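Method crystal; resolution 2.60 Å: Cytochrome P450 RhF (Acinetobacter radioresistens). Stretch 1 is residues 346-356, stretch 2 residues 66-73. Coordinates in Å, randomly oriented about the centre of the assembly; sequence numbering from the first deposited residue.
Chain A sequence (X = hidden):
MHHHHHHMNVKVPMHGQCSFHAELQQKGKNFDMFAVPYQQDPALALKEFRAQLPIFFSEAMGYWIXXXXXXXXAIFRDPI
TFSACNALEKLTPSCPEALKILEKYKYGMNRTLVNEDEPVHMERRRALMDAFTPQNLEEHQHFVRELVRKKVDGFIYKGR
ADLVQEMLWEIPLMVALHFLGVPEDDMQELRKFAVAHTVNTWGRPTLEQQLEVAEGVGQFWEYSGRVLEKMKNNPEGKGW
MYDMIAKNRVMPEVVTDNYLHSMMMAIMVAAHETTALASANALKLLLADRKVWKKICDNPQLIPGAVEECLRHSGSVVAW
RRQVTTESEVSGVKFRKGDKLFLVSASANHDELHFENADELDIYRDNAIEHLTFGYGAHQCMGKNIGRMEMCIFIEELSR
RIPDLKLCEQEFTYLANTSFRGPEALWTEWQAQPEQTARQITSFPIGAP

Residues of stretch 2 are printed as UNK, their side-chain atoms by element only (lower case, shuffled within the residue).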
ATOM      1  N   ALA A 346      -7.063  -3.546  -7.805  1.00 59.24           N
ATOM      2  CA  ALA A 346      -8.077  -2.563  -8.183  1.00 60.28           C
ATOM      3  C   ALA A 346      -9.035  -3.136  -9.221  1.00 58.84           C
ATOM      4  O   ALA A 346     -10.250  -2.933  -9.138  1.00 62.48           O
ATOM      5  CB  ALA A 346      -7.413  -1.297  -8.723  1.00 52.23           C
ATOM      6  N   SER A 347      -8.504  -3.871 -10.201  1.00 58.87           N
ATOM      7  CA  SER A 347      -9.340  -4.464 -11.236  1.00 58.62           C
ATOM      8  C   SER A 347     -10.216  -5.564 -10.665  1.00 67.51           C
ATOM      9  O   SER A 347     -11.398  -5.680 -11.018  1.00 61.86           O
ATOM     10  CB  SER A 347      -8.461  -5.018 -12.353  1.00 55.17           C
ATOM     11  OG  SER A 347      -9.250  -5.702 -13.294  1.00 59.59           O
ATOM     12  N   ALA A 348      -9.633  -6.400  -9.802  1.00 66.78           N
ATOM     13  CA  ALA A 348     -10.382  -7.504  -9.222  1.00 69.33           C
ATOM     14  C   ALA A 348     -11.519  -6.988  -8.355  1.00 70.74           C
ATOM     15  O   ALA A 348     -12.592  -7.607  -8.275  1.00 65.22           O
ATOM     16  CB  ALA A 348      -9.452  -8.386  -8.397  1.00 65.05           C
ATOM     17  N   ASN A 349     -11.288  -5.854  -7.684  1.00 68.76           N
ATOM     18  CA  ASN A 349     -12.289  -5.254  -6.822  1.00 72.89           C
ATOM     19  C   ASN A 349     -13.388  -4.571  -7.612  1.00 77.37           C
ATOM     20  O   ASN A 349     -14.440  -4.264  -7.033  1.00 78.72           O
ATOM     21  CB  ASN A 349     -11.636  -4.272  -5.859  1.00 64.94           C
ATOM     22  CG  ASN A 349     -10.742  -4.969  -4.842  1.00 68.94           C
ATOM     23  OD1 ASN A 349     -10.790  -6.201  -4.698  1.00 65.05           O
ATOM     24  ND2 ASN A 349      -9.945  -4.183  -4.099  1.00 56.78           N
ATOM     25  N   HIS A 350     -13.184  -4.354  -8.915  1.00 65.49           N
ATOM     26  CA  HIS A 350     -14.233  -3.839  -9.780  1.00 62.24           C
ATOM     27  C   HIS A 350     -14.745  -4.908 -10.730  1.00 67.77           C
ATOM     28  O   HIS A 350     -15.339  -4.585 -11.766  1.00 70.08           O
ATOM     29  CB  HIS A 350     -13.724  -2.623 -10.538  1.00 60.13           C
ATOM     30  CG  HIS A 350     -13.634  -1.397  -9.691  1.00 66.10           C
ATOM     31  ND1 HIS A 350     -14.498  -0.334  -9.826  1.00 68.59           N
ATOM     32  CD2 HIS A 350     -12.801  -1.078  -8.673  1.00 67.28           C
ATOM     33  CE1 HIS A 350     -14.185   0.600  -8.946  1.00 69.38           C
ATOM     34  NE2 HIS A 350     -13.169   0.167  -8.222  1.00 67.96           N
ATOM     35  N   ASP A 351     -14.501  -6.177 -10.398  1.00 68.57           N
ATOM     36  CA  ASP A 351     -14.932  -7.302 -11.217  1.00 72.37           C
ATOM     37  C   ASP A 351     -16.443  -7.475 -11.083  1.00 79.48           C
ATOM     38  O   ASP A 351     -16.950  -7.881 -10.025  1.00 69.73           O
ATOM     39  CB  ASP A 351     -14.189  -8.571 -10.804  1.00 74.63           C
ATOM     40  CG  ASP A 351     -14.352  -9.710 -11.811  1.00 79.05           C
ATOM     41  OD1 ASP A 351     -15.225  -9.610 -12.706  1.00 77.62           O
ATOM     42  OD2 ASP A 351     -13.621 -10.717 -11.694  1.00 74.20           O
ATOM     43  N   GLU A 352     -17.162  -7.158 -12.162  1.00 70.55           N
ATOM     44  CA  GLU A 352     -18.607  -7.296 -12.160  1.00 70.84           C
ATOM     45  C   GLU A 352     -19.038  -8.717 -11.837  1.00 78.36           C
ATOM     46  O   GLU A 352     -20.140  -8.917 -11.316  1.00 69.86           O
ATOM     47  CB  GLU A 352     -19.164  -6.860 -13.509  1.00 78.26           C
ATOM     48  CG  GLU A 352     -20.623  -6.474 -13.472  1.00 89.46           C
ATOM     49  CD  GLU A 352     -20.943  -5.488 -12.374  1.00 96.46           C
ATOM     50  OE1 GLU A 352     -20.217  -4.477 -12.242  1.00 99.18           O
ATOM     51  OE2 GLU A 352     -21.926  -5.723 -11.645  1.00 99.97           O
ATOM     52  N   LEU A 353     -18.176  -9.703 -12.094  1.00 77.15           N
ATOM     53  CA  LEU A 353     -18.493 -11.088 -11.775  1.00 78.74           C
ATOM     54  C   LEU A 353     -18.575 -11.334 -10.275  1.00 80.96           C
ATOM     55  O   LEU A 353     -19.102 -12.372  -9.866  1.00 89.71           O
ATOM     56  CB  LEU A 353     -17.450 -12.022 -12.391  1.00 76.42           C
ATOM     57  CG  LEU A 353     -17.357 -11.928 -13.913  1.00 79.48           C
ATOM     58  CD1 LEU A 353     -16.100 -12.597 -14.456  1.00 81.96           C
ATOM     59  CD2 LEU A 353     -18.593 -12.537 -14.522  1.00 78.90           C
ATOM     60  N   HIS A 354     -18.071 -10.422  -9.445  1.00 77.85           N
ATOM     61  CA  HIS A 354     -18.075 -10.691  -8.010  1.00 79.66           C
ATOM     62  C   HIS A 354     -18.748  -9.605  -7.177  1.00 74.64           C
ATOM     63  O   HIS A 354     -19.232  -9.874  -6.073  1.00 73.61           O
ATOM     64  CB  HIS A 354     -16.649 -10.895  -7.511  1.00 68.27           C
ATOM     65  CG  HIS A 354     -16.583 -11.398  -6.111  1.00 73.29           C
ATOM     66  ND1 HIS A 354     -16.629 -12.739  -5.800  1.00 80.66           N
ATOM     67  CD2 HIS A 354     -16.488 -10.739  -4.932  1.00 76.25           C
ATOM     68  CE1 HIS A 354     -16.552 -12.885  -4.489  1.00 82.39           C
ATOM     69  NE2 HIS A 354     -16.467 -11.686  -3.940  1.00 78.73           N
ATOM     70  N   PHE A 355     -18.758  -8.378  -7.684  1.00 69.17           N
ATOM     71  CA  PHE A 355     -19.359  -7.234  -7.014  1.00 65.88           C
ATOM     72  C   PHE A 355     -20.401  -6.658  -7.958  1.00 73.84           C
ATOM     73  O   PHE A 355     -20.059  -6.185  -9.052  1.00 75.01           O
ATOM     74  CB  PHE A 355     -18.307  -6.187  -6.656  1.00 63.20           C
ATOM     75  CG  PHE A 355     -17.257  -6.694  -5.735  1.00 67.58           C
ATOM     76  CD1 PHE A 355     -17.504  -6.778  -4.375  1.00 69.37           C
ATOM     77  CD2 PHE A 355     -16.019  -7.095  -6.220  1.00 68.54           C
ATOM     78  CE1 PHE A 355     -16.541  -7.250  -3.499  1.00 70.67           C
ATOM     79  CE2 PHE A 355     -15.031  -7.566  -5.348  1.00 79.23           C
ATOM     80  CZ  PHE A 355     -15.299  -7.648  -3.978  1.00 72.20           C
ATOM     81  N   GLU A 356     -21.668  -6.718  -7.554  1.00 77.61           N
ATOM     82  CA  GLU A 356     -22.717  -6.157  -8.388  1.00 79.72           C
ATOM     83  C   GLU A 356     -22.592  -4.641  -8.401  1.00 78.67           C
ATOM     84  O   GLU A 356     -22.310  -4.020  -7.377  1.00 82.55           O
ATOM     85  CB  GLU A 356     -24.090  -6.574  -7.881  1.00 86.50           C
ATOM     86  CG  GLU A 356     -25.207  -6.221  -8.849  1.00101.39           C
ATOM     87  CD  GLU A 356     -26.566  -6.761  -8.426  1.00119.18           C
ATOM     88  OE1 GLU A 356     -27.501  -6.717  -9.258  1.00130.32           O
ATOM     89  OE2 GLU A 356     -26.704  -7.229  -7.273  1.00122.71           O
ATOM     90  N   UNK A  66      -3.243  -9.654 -14.650  1.00 72.04           N
ATOM     91  CA  UNK A  66      -4.339 -10.479 -14.151  1.00 70.50           C
ATOM     92  C   UNK A  66      -5.414  -9.526 -13.643  1.00 68.47           C
ATOM     93  O   UNK A  66      -5.175  -8.762 -12.700  1.00 68.03           O
ATOM     94  c   UNK A  66      -2.653 -12.219 -13.580  1.00 61.50           C
ATOM     95  c   UNK A  66      -4.931 -12.346 -12.614  1.00 56.91           C
ATOM     96  c   UNK A  66      -3.845 -11.430 -13.057  1.00 64.16           C
ATOM     97  N   UNK A  67      -6.587  -9.547 -14.283  1.00 71.07           N
ATOM     98  CA  UNK A  67      -7.592  -8.503 -14.119  1.00 67.44           C
ATOM     99  C   UNK A  67      -8.831  -8.928 -13.349  1.00 69.04           C
ATOM    100  O   UNK A  67      -9.540  -8.054 -12.846  1.00 67.00           O
ATOM    101  o   UNK A  67      -8.768  -8.985 -16.182  1.00 69.24           O
ATOM    102  c   UNK A  67      -8.040  -7.968 -15.486  1.00 68.22           C
ATOM    103  c   UNK A  67      -6.830  -7.500 -16.325  1.00 68.70           C
ATOM    104  N   UNK A  68      -9.100 -10.228 -13.218  1.00 77.36           N
ATOM    105  CA  UNK A  68     -10.352 -10.721 -12.655  1.00 75.13           C
ATOM    106  C   UNK A  68     -10.221 -11.133 -11.194  1.00 71.78           C
ATOM    107  O   UNK A  68      -9.152 -11.545 -10.739  1.00 74.39           O
ATOM    108  n   UNK A  68     -13.586 -14.277 -17.170  1.00 78.09           N
ATOM    109  n   UNK A  68     -13.020 -12.169 -16.491  1.00 89.26           N
ATOM    110  c   UNK A  68     -10.864 -11.910 -13.457  1.00 83.27           C
ATOM    111  c   UNK A  68     -12.238 -12.642 -15.367  1.00 81.90           C
ATOM    112  n   UNK A  68     -14.343 -12.451 -18.345  1.00 78.90           N
ATOM    113  c   UNK A  68     -11.523 -11.492 -14.744  1.00 88.16           C
ATOM    114  c   UNK A  68     -13.656 -12.966 -17.335  1.00 83.73           C
ATOM    115  N   UNK A  69     -11.356 -11.077 -10.483  1.00 70.61           N
ATOM    116  CA  UNK A  69     -11.360 -11.335  -9.045  1.00 69.95           C
ATOM    117  C   UNK A  69     -10.940 -12.770  -8.728  1.00 71.86           C
ATOM    118  O   UNK A  69     -10.075 -13.000  -7.874  1.00 75.93           O
ATOM    119  c   UNK A  69     -13.185 -12.541  -6.475  1.00 67.32           C
ATOM    120  c   UNK A  69     -13.232 -12.796  -5.125  1.00 71.86           C
ATOM    121  c   UNK A  69     -12.820 -11.290  -6.960  1.00 66.84           C
ATOM    122  o   UNK A  69     -12.979 -12.050  -2.885  1.00 79.44           O
ATOM    123  c   UNK A  69     -12.498 -10.304  -6.037  1.00 68.10           C
ATOM    124  c   UNK A  69     -12.739 -11.023  -8.455  1.00 64.04           C
ATOM    125  c   UNK A  69     -12.927 -11.795  -4.239  1.00 70.85           C
ATOM    126  c   UNK A  69     -12.550 -10.550  -4.693  1.00 69.74           C
ATOM    127  N   UNK A  70     -11.536 -13.754  -9.404  1.00 67.66           N
ATOM    128  CA  UNK A  70     -11.214 -15.141  -9.076  1.00 70.55           C
ATOM    129  C   UNK A  70      -9.761 -15.484  -9.408  1.00 72.41           C
ATOM    130  O   UNK A  70      -9.096 -16.177  -8.630  1.00 72.44           O
ATOM    131  c   UNK A  70     -13.567 -16.177  -9.183  1.00 93.37           C
ATOM    132  c   UNK A  70     -13.579 -16.532  -7.692  1.00107.93           C
ATOM    133  c   UNK A  70     -12.171 -16.092  -9.790  1.00 77.43           C
ATOM    134  o   UNK A  70     -14.564 -16.173  -7.005  1.00110.21           O
ATOM    135  o   UNK A  70     -12.621 -17.172  -7.200  1.00111.70           O
ATOM    136  N   UNK A  71      -9.241 -15.006 -10.546  1.00 70.88           N
ATOM    137  CA  UNK A  71      -7.846 -15.281 -10.891  1.00 77.76           C
ATOM    138  C   UNK A  71      -6.899 -14.686  -9.856  1.00 83.62           C
ATOM    139  O   UNK A  71      -5.988 -15.371  -9.369  1.00 76.80           O
ATOM    140  c   UNK A  71      -7.493 -14.723 -12.274  1.00 84.45           C
ATOM    141  o   UNK A  71      -8.738 -16.472 -13.319  1.00 94.00           O
ATOM    142  o   UNK A  71      -8.609 -14.525 -14.358  1.00 91.40           O
ATOM    143  c   UNK A  71      -8.346 -15.286 -13.392  1.00 93.48           C
ATOM    144  N   UNK A  72      -7.087 -13.394  -9.527  1.00 74.18           N
ATOM    145  CA  UNK A  72      -6.203 -12.728  -8.572  1.00 70.73           C
ATOM    146  C   UNK A  72      -6.239 -13.448  -7.226  1.00 75.44           C
ATOM    147  O   UNK A  72      -5.195 -13.713  -6.616  1.00 77.38           O
ATOM    148  c   UNK A  72      -5.837 -10.568  -7.240  1.00 52.85           C
ATOM    149  c   UNK A  72      -6.309 -10.498  -9.764  1.00 60.02           C
ATOM    150  c   UNK A  72      -6.578 -11.239  -8.440  1.00 66.33           C
ATOM    151  N   UNK A  73      -7.436 -13.820  -6.765  1.00 73.92           N
ATOM    152  CA  UNK A  73      -7.531 -14.568  -5.520  1.00 78.37           C
ATOM    153  C   UNK A  73      -6.822 -15.908  -5.637  1.00 78.01           C
ATOM    154  O   UNK A  73      -6.079 -16.310  -4.730  1.00 82.43           O
ATOM    155  c   UNK A  73     -10.530 -14.867  -3.137  1.00101.92           C
ATOM    156  n   UNK A  73     -12.502 -15.819  -1.965  1.00114.70           N
ATOM    157  c   UNK A  73     -11.366 -16.111  -2.889  1.00110.79           C
ATOM    158  c   UNK A  73      -9.172 -15.236  -3.701  1.00 95.89           C
ATOM    159  c   UNK A  73      -8.997 -14.762  -5.129  1.00 87.17           C
TER

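Position 66 carries three side-chain carbons, one bonded to the backbone and bearing the other two. This apolar side chain makes no contact with stretch 1; its nearest approach is 7.3 Å, from one of the branch carbons to CB of Ala 348. It is Val 66.

Position 67 has one carbon carrying an oxygen and a carbon. Its backbone does the main work: the hydroxyl of Ser 347 donates to the carbonyl, with OG 2.4 Å from O of position 67, a very short hydrogen bond. The branch carbon CB lies 3.4 Å from the same OG. This is Thr 67, whose own hydroxyl is satisfied elsewhere.

Position 68 is a long chain: three carbons, a nitrogen, then a carbon bearing two more nitrogens. CA-to-CB points away from stretch 1, yet CB still sits 3.5 Å from OD2 of Asp 351. The planar three-nitrogen end identifies Arg 68. CD1 of Leu 353 lies over one face of the guanidinium, 3.7 Å from NE, so an apolar carbon covers its flat side while NE and NH2 find hydrogen-bond partners elsewhere. Arg 68 is also the N-cap position of the helix that follows.

Position 69 has one carbon leading to a six-carbon ring that bears an oxygen, and it points toward stretch 1. The ring lies against the imidazole of His 354 in a face-to-face stack, centroids 3.7 Å apart and planes at 14°. These atoms spell Tyr 69. Phe 355 approaches differently, its edge toward the tyrosine face in an offset arrangement with planes at 87°; its CE2 is 3.8 Å from CD1 of Tyr 69. N of Tyr 69 donates to OD2 of Asp 351 at 2.6 Å, nearly straight at 172°.

Position 70 shows three carbons in line, the third carrying two oxygens, with one oxygen 4.2 Å from ND1 of His 354. This is Glu 70.

Position 71 is one carbon shorter, two carbons with two oxygens on the second, and touches nothing on stretch 1. It is Asp 71.

Position 72 again has one carbon carrying two, but points toward stretch 1, one branch lying 4.0 Å from CB of Ala 348. It is Val 72, and its backbone N bonds to O of Arg 68.

Position 73 has four carbons in a row ending in nitrogen; its terminal nitrogen stays 5.6 Å from CE1 of His 354. It is Lys 73.

The design logic is compact. Asp 351 uses OD2 to accept from N of Tyr 69 at the helix start, while its OD1 accepts from N of Leu 353, 3.0 Å away, so one carboxylate ties its own turn to the other stretch. The backbones come close here, with CA of Ala 348 4.0 Å from CA of Tyr 69, and CB of Ala 348 packs 4.2 Å from CB of Tyr 69. Tyr 69 fills the space beside His 354 and Phe 355.

Stretch 2 66-73: VTRYEDVK
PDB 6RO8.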